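Local coordinates for histidine-rich glycoprotein (Oryctolagus cuniculus, PDB 4CCV), which binds heparan sulfate, heme, plasminogen, thrombospondin and divalent metal ions in plasma, and acts as an adapter protein implicated in regulating coagulation, fibrinolysis and angiogenesis, at residues S59-S64 with P72-C77. Residues are numbered along the deposited sequence; the frame is centred on the assembly and turned at random.
With NAG (2-acetamido-2-deoxy-beta-D-glucopyranose), chain B; GSH (glutathione), chain C; GOL (glycerol), chain E.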
ATOM      1  N   SER A  59       2.696  -4.517   1.192  1.00 28.58           N
ATOM      2  CA  SER A  59       2.714  -4.942   2.571  1.00 27.80           C
ATOM      3  C   SER A  59       3.397  -3.864   3.372  1.00 28.04           C
ATOM      4  O   SER A  59       4.220  -3.116   2.830  1.00 28.36           O
ATOM      5  CB  SER A  59       3.432  -6.288   2.763  1.00 29.67           C
ATOM      6  OG  SER A  59       4.583  -6.348   1.991  1.00 30.26           O
ATOM      7  N   VAL A  60       3.011  -3.781   4.645  1.00 29.28           N
ATOM      8  CA  VAL A  60       3.582  -2.864   5.613  1.00 31.48           C
ATOM      9  C   VAL A  60       3.954  -3.565   6.930  1.00 31.21           C
ATOM     10  O   VAL A  60       3.418  -4.612   7.219  1.00 29.38           O
ATOM     11  CB  VAL A  60       2.629  -1.675   5.878  1.00 32.29           C
ATOM     12  CG1 VAL A  60       2.462  -0.856   4.582  1.00 33.38           C
ATOM     13  CG2 VAL A  60       1.256  -2.107   6.454  1.00 34.59           C
ATOM     14  N   ARG A  61       4.839  -2.950   7.712  1.00 32.34           N
ATOM     15  CA  ARG A  61       5.174  -3.403   9.053  1.00 35.34           C
ATOM     16  C   ARG A  61       4.996  -2.276  10.055  1.00 35.83           C
ATOM     17  O   ARG A  61       5.283  -1.118   9.778  1.00 33.75           O
ATOM     18  CB  ARG A  61       6.642  -3.849   9.129  1.00 37.11           C
ATOM     19  CG  ARG A  61       6.958  -5.098   8.336  1.00 40.90           C
ATOM     20  CD  ARG A  61       6.095  -6.282   8.762  1.00 42.29           C
ATOM     21  NE  ARG A  61       6.601  -7.536   8.184  1.00 49.38           N
ATOM     22  CZ  ARG A  61       6.583  -8.731   8.794  1.00 52.78           C
ATOM     23  NH1 ARG A  61       6.093  -8.844  10.026  1.00 51.69           N
ATOM     24  NH2 ARG A  61       7.086  -9.807   8.177  1.00 53.92           N
ATOM     25  N   ASN A  62       4.541  -2.653  11.242  1.00 35.25           N
ATOM     26  CA  ASN A  62       4.386  -1.737  12.355  1.00 36.08           C
ATOM     27  C   ASN A  62       5.688  -1.705  13.118  1.00 37.89           C
ATOM     28  O   ASN A  62       5.931  -2.580  13.984  1.00 37.23           O
ATOM     29  CB  ASN A  62       3.265  -2.246  13.273  1.00 35.05           C
ATOM     30  CG  ASN A  62       2.978  -1.306  14.406  1.00 35.35           C
ATOM     31  OD1 ASN A  62       3.817  -0.500  14.781  1.00 36.28           O
ATOM     32  ND2 ASN A  62       1.789  -1.409  14.974  1.00 39.29           N
ATOM     33  N   CYS A  63       6.546  -0.738  12.807  1.00 40.01           N
ATOM     34  CA  CYS A  63       7.906  -0.794  13.366  1.00 41.27           C
ATOM     35  C   CYS A  63       7.961  -0.564  14.870  1.00 41.56           C
ATOM     36  O   CYS A  63       8.987  -0.889  15.505  1.00 43.47           O
ATOM     37  CB  CYS A  63       8.864   0.155  12.659  1.00 45.63           C
ATOM     38  SG  CYS A  63       8.973  -0.275  10.893  1.00 50.02           S
ATOM     39  N   SER A  64       6.907  -0.023  15.479  1.00 40.51           N
ATOM     40  CA  SER A  64       6.974   0.110  16.931  1.00 43.42           C
ATOM     41  C   SER A  64       6.933  -1.300  17.584  1.00 41.92           C
ATOM     42  O   SER A  64       7.489  -1.516  18.696  1.00 42.08           O
ATOM     43  CB  SER A  64       5.917   1.043  17.479  1.00 45.97           C
ATOM     44  OG  SER A  64       4.680   0.413  17.564  1.00 50.19           O
ATOM     45  N   PRO A  72       4.375  -9.371  16.898  1.00 33.12           N
ATOM     46  CA  PRO A  72       4.530  -8.967  15.502  1.00 33.10           C
ATOM     47  C   PRO A  72       3.219  -8.455  14.868  1.00 32.17           C
ATOM     48  O   PRO A  72       2.110  -8.838  15.302  1.00 30.41           O
ATOM     49  CB  PRO A  72       5.038 -10.262  14.817  1.00 33.85           C
ATOM     50  CG  PRO A  72       5.586 -11.105  15.876  1.00 35.53           C
ATOM     51  CD  PRO A  72       4.878 -10.738  17.147  1.00 34.90           C
ATOM     52  N   ALA A  73       3.352  -7.588  13.856  1.00 31.79           N
ATOM     53  CA  ALA A  73       2.192  -7.114  13.102  1.00 33.78           C
ATOM     54  C   ALA A  73       2.563  -6.940  11.639  1.00 36.10           C
ATOM     55  O   ALA A  73       3.772  -6.997  11.265  1.00 44.18           O
ATOM     56  CB  ALA A  73       1.545  -5.885  13.736  1.00 34.43           C
ATOM     57  N   PHE A  74       1.546  -7.017  10.798  1.00 33.87           N
ATOM     58  CA  PHE A  74       1.736  -6.920   9.339  1.00 34.57           C
ATOM     59  C   PHE A  74       0.487  -6.217   8.848  1.00 32.52           C
ATOM     60  O   PHE A  74      -0.540  -6.231   9.527  1.00 32.92           O
ATOM     61  CB  PHE A  74       1.933  -8.341   8.779  1.00 40.68           C
ATOM     62  CG  PHE A  74       1.886  -8.451   7.291  1.00 47.46           C
ATOM     63  CD1 PHE A  74       0.638  -8.551   6.600  1.00 49.52           C
ATOM     64  CD2 PHE A  74       3.075  -8.489   6.544  1.00 50.74           C
ATOM     65  CE1 PHE A  74       0.606  -8.656   5.213  1.00 44.14           C
ATOM     66  CE2 PHE A  74       3.035  -8.616   5.159  1.00 51.89           C
ATOM     67  CZ  PHE A  74       1.800  -8.706   4.503  1.00 46.70           C
ATOM     68  N   GLY A  75       0.570  -5.533   7.716  1.00 31.01           N
ATOM     69  CA  GLY A  75      -0.630  -4.980   7.104  1.00 29.31           C
ATOM     70  C   GLY A  75      -0.590  -5.082   5.609  1.00 28.90           C
ATOM     71  O   GLY A  75       0.469  -5.245   5.020  1.00 27.82           O
ATOM     72  N   PHE A  76      -1.750  -4.957   4.974  1.00 28.34           N
ATOM     73  CA  PHE A  76      -1.786  -4.800   3.531  1.00 28.48           C
ATOM     74  C   PHE A  76      -2.420  -3.438   3.259  1.00 28.77           C
ATOM     75  O   PHE A  76      -3.398  -3.096   3.931  1.00 27.34           O
ATOM     76  CB  PHE A  76      -2.672  -5.927   2.915  1.00 28.60           C
ATOM     77  CG  PHE A  76      -1.977  -7.229   2.650  1.00 28.43           C
ATOM     78  CD1 PHE A  76      -0.767  -7.280   1.981  1.00 27.76           C
ATOM     79  CD2 PHE A  76      -2.566  -8.452   3.038  1.00 29.35           C
ATOM     80  CE1 PHE A  76      -0.147  -8.467   1.726  1.00 28.02           C
ATOM     81  CE2 PHE A  76      -1.944  -9.655   2.740  1.00 29.79           C
ATOM     82  CZ  PHE A  76      -0.709  -9.666   2.115  1.00 28.78           C
ATOM     83  N   CYS A  77      -1.906  -2.699   2.252  1.00 29.08           N
ATOM     84  CA  CYS A  77      -2.480  -1.466   1.783  1.00 30.04           C
ATOM     85  C   CYS A  77      -2.697  -1.550   0.286  1.00 27.98           C
ATOM     86  O   CYS A  77      -1.998  -2.275  -0.434  1.00 27.54           O
ATOM     87  CB  CYS A  77      -1.613  -0.243   2.085  1.00 33.90           C
ATOM     88  SG  CYS A  77      -1.156  -0.017   3.818  1.00 38.13           S
TER
HETATM   89  C1  NAG B   1       1.397  -0.555  16.061  1.00 34.57           C
HETATM   90  C2  NAG B   1      -0.090  -0.336  16.175  1.00 39.00           C
HETATM   91  C3  NAG B   1      -0.298   0.588  17.359  1.00 41.75           C
HETATM   92  C4  NAG B   1       0.341   0.112  18.638  1.00 44.73           C
HETATM   93  C5  NAG B   1       1.813  -0.222  18.458  1.00 41.42           C
HETATM   94  C6  NAG B   1       2.379  -1.000  19.680  1.00 41.89           C
HETATM   95  C7  NAG B   1      -1.707  -0.107  14.301  1.00 37.18           C
HETATM   96  C8  NAG B   1      -2.261   0.741  13.157  1.00 38.24           C
HETATM   97  N2  NAG B   1      -0.694   0.348  15.033  1.00 37.68           N
HETATM   98  O3  NAG B   1      -1.663   0.723  17.544  1.00 40.59           O
HETATM   99  O4  NAG B   1       0.302   1.216  19.498  1.00 48.92           O
HETATM  100  O5  NAG B   1       1.994  -1.001  17.278  1.00 37.32           O
HETATM  101  O6  NAG B   1       1.515  -2.129  19.871  1.00 46.54           O
HETATM  102  O7  NAG B   1      -2.186  -1.214  14.450  1.00 39.41           O
HETATM  103  N1  GSH C1238      10.767  -5.879   7.449  1.00 76.22           N
HETATM  104  CA1 GSH C1238      11.624  -5.051   6.631  1.00 58.93           C
HETATM  105  C1  GSH C1238      13.058  -5.268   7.102  1.00 61.46           C
HETATM  106  O11 GSH C1238      13.492  -6.456   7.101  1.00 71.43           O
HETATM  107  O12 GSH C1238      13.796  -4.351   7.497  1.00 53.43           O
HETATM  108  CB1 GSH C1238      10.943  -3.690   6.685  1.00 55.05           C
HETATM  109  CG1 GSH C1238      11.918  -2.527   6.702  1.00 48.05           C
HETATM  110  CD1 GSH C1238      12.213  -1.996   8.088  1.00 49.68           C
HETATM  111  OE1 GSH C1238      12.712  -0.912   8.098  1.00 45.60           O
HETATM  112  N2  GSH C1238      11.943  -2.606   9.274  1.00 43.40           N
HETATM  113  CA2 GSH C1238      12.263  -1.889  10.517  1.00 51.42           C
HETATM  114  C2  GSH C1238      13.732  -1.841  10.906  1.00 62.37           C
HETATM  115  O2  GSH C1238      14.060  -0.993  11.733  1.00 65.72           O
HETATM  116  CB2 GSH C1238      11.437  -2.467  11.651  1.00 54.44           C
HETATM  117  SG2 GSH C1238       9.698  -2.467  11.099  1.00 57.26           S
HETATM  118  N3  GSH C1238      14.578  -2.753  10.378  1.00 68.49           N
HETATM  119  CA3 GSH C1238      15.968  -2.988  10.811  1.00 76.98           C
HETATM  120  C3  GSH C1238      16.799  -1.729  10.948  1.00 88.15           C
HETATM  121  O31 GSH C1238      16.939  -0.999   9.938  1.00 91.89           O
HETATM  122  O32 GSH C1238      17.310  -1.462  12.067  1.00 93.38           O
HETATM  123  C1  GOL E1243       8.310  -5.710  13.496  1.00 82.12           C
HETATM  124  O1  GOL E1243       8.915  -5.550  12.195  1.00 83.46           O
HETATM  125  C2  GOL E1243       6.816  -6.069  13.433  1.00 79.70           C
HETATM  126  O2  GOL E1243       6.599  -7.488  13.184  1.00 63.58           O
HETATM  127  C3  GOL E1243       6.197  -5.202  12.336  1.00 78.14           C
HETATM  128  O3  GOL E1243       4.779  -5.042  12.427  1.00 79.60           O
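Within the antiparallel sheet of this second cystatin domain, Val60 and Gly75 pair across the hairpin of strands 51-62 and 73-84. Two backbone bonds define the hydrogen-bonded pair: Val60 N to Gly75 O and Gly75 N to Val60 O, each 3.0 Å. Val60 CG2 sits 3.5 Å from Gly75 CA, tighter than usual carbon contact, and the lack of a Gly75 side chain lets it lie against the backbone. The other methyl, Val60 CG1, meets Cys77 SG at 3.8 Å; that sulfur forms the disulfide to Cys100 on strand 95-104.

Ser59, Arg61, Phe74 and Phe76 occupy the other face. Ser59 CB approaches the Phe74 ring at CE2 and CZ, while its OG is hydrogen-bonded to Glu41 OE2 and Arg39 N on strand 35-47. Phe74 CE1 lies 3.4 Å above the centre of the Phe76 ring. Arg61 bends at chi2 (-57°), which brings CD beside Ala73 O. Phe74 CD2 comes over one guanidinium face, offset toward its rim, the planes 82° apart. Arg61 NE makes a salt bridge with Asp38, and NH1 donates a hydrogen bond to Ala73 O (3.2 Å, N-H...O 144°), the donor tilted from the carbonyl plane.

The strands separate toward Asn62 and Ala73, where a glycerol, probably from the crystallisation liquor, accepts at O3 from Asn62 N (2.7 Å) and weakly from Ala73 N. Cys63 SG is disulfide-linked to glutathione SG2, a bond stretched in the model, and Asn62 ND2 carries the N-linked sugar. Asn62 OD1 accepts from Ser64 OG (3.1 Å), which also lies 3.0 Å from NAG O5.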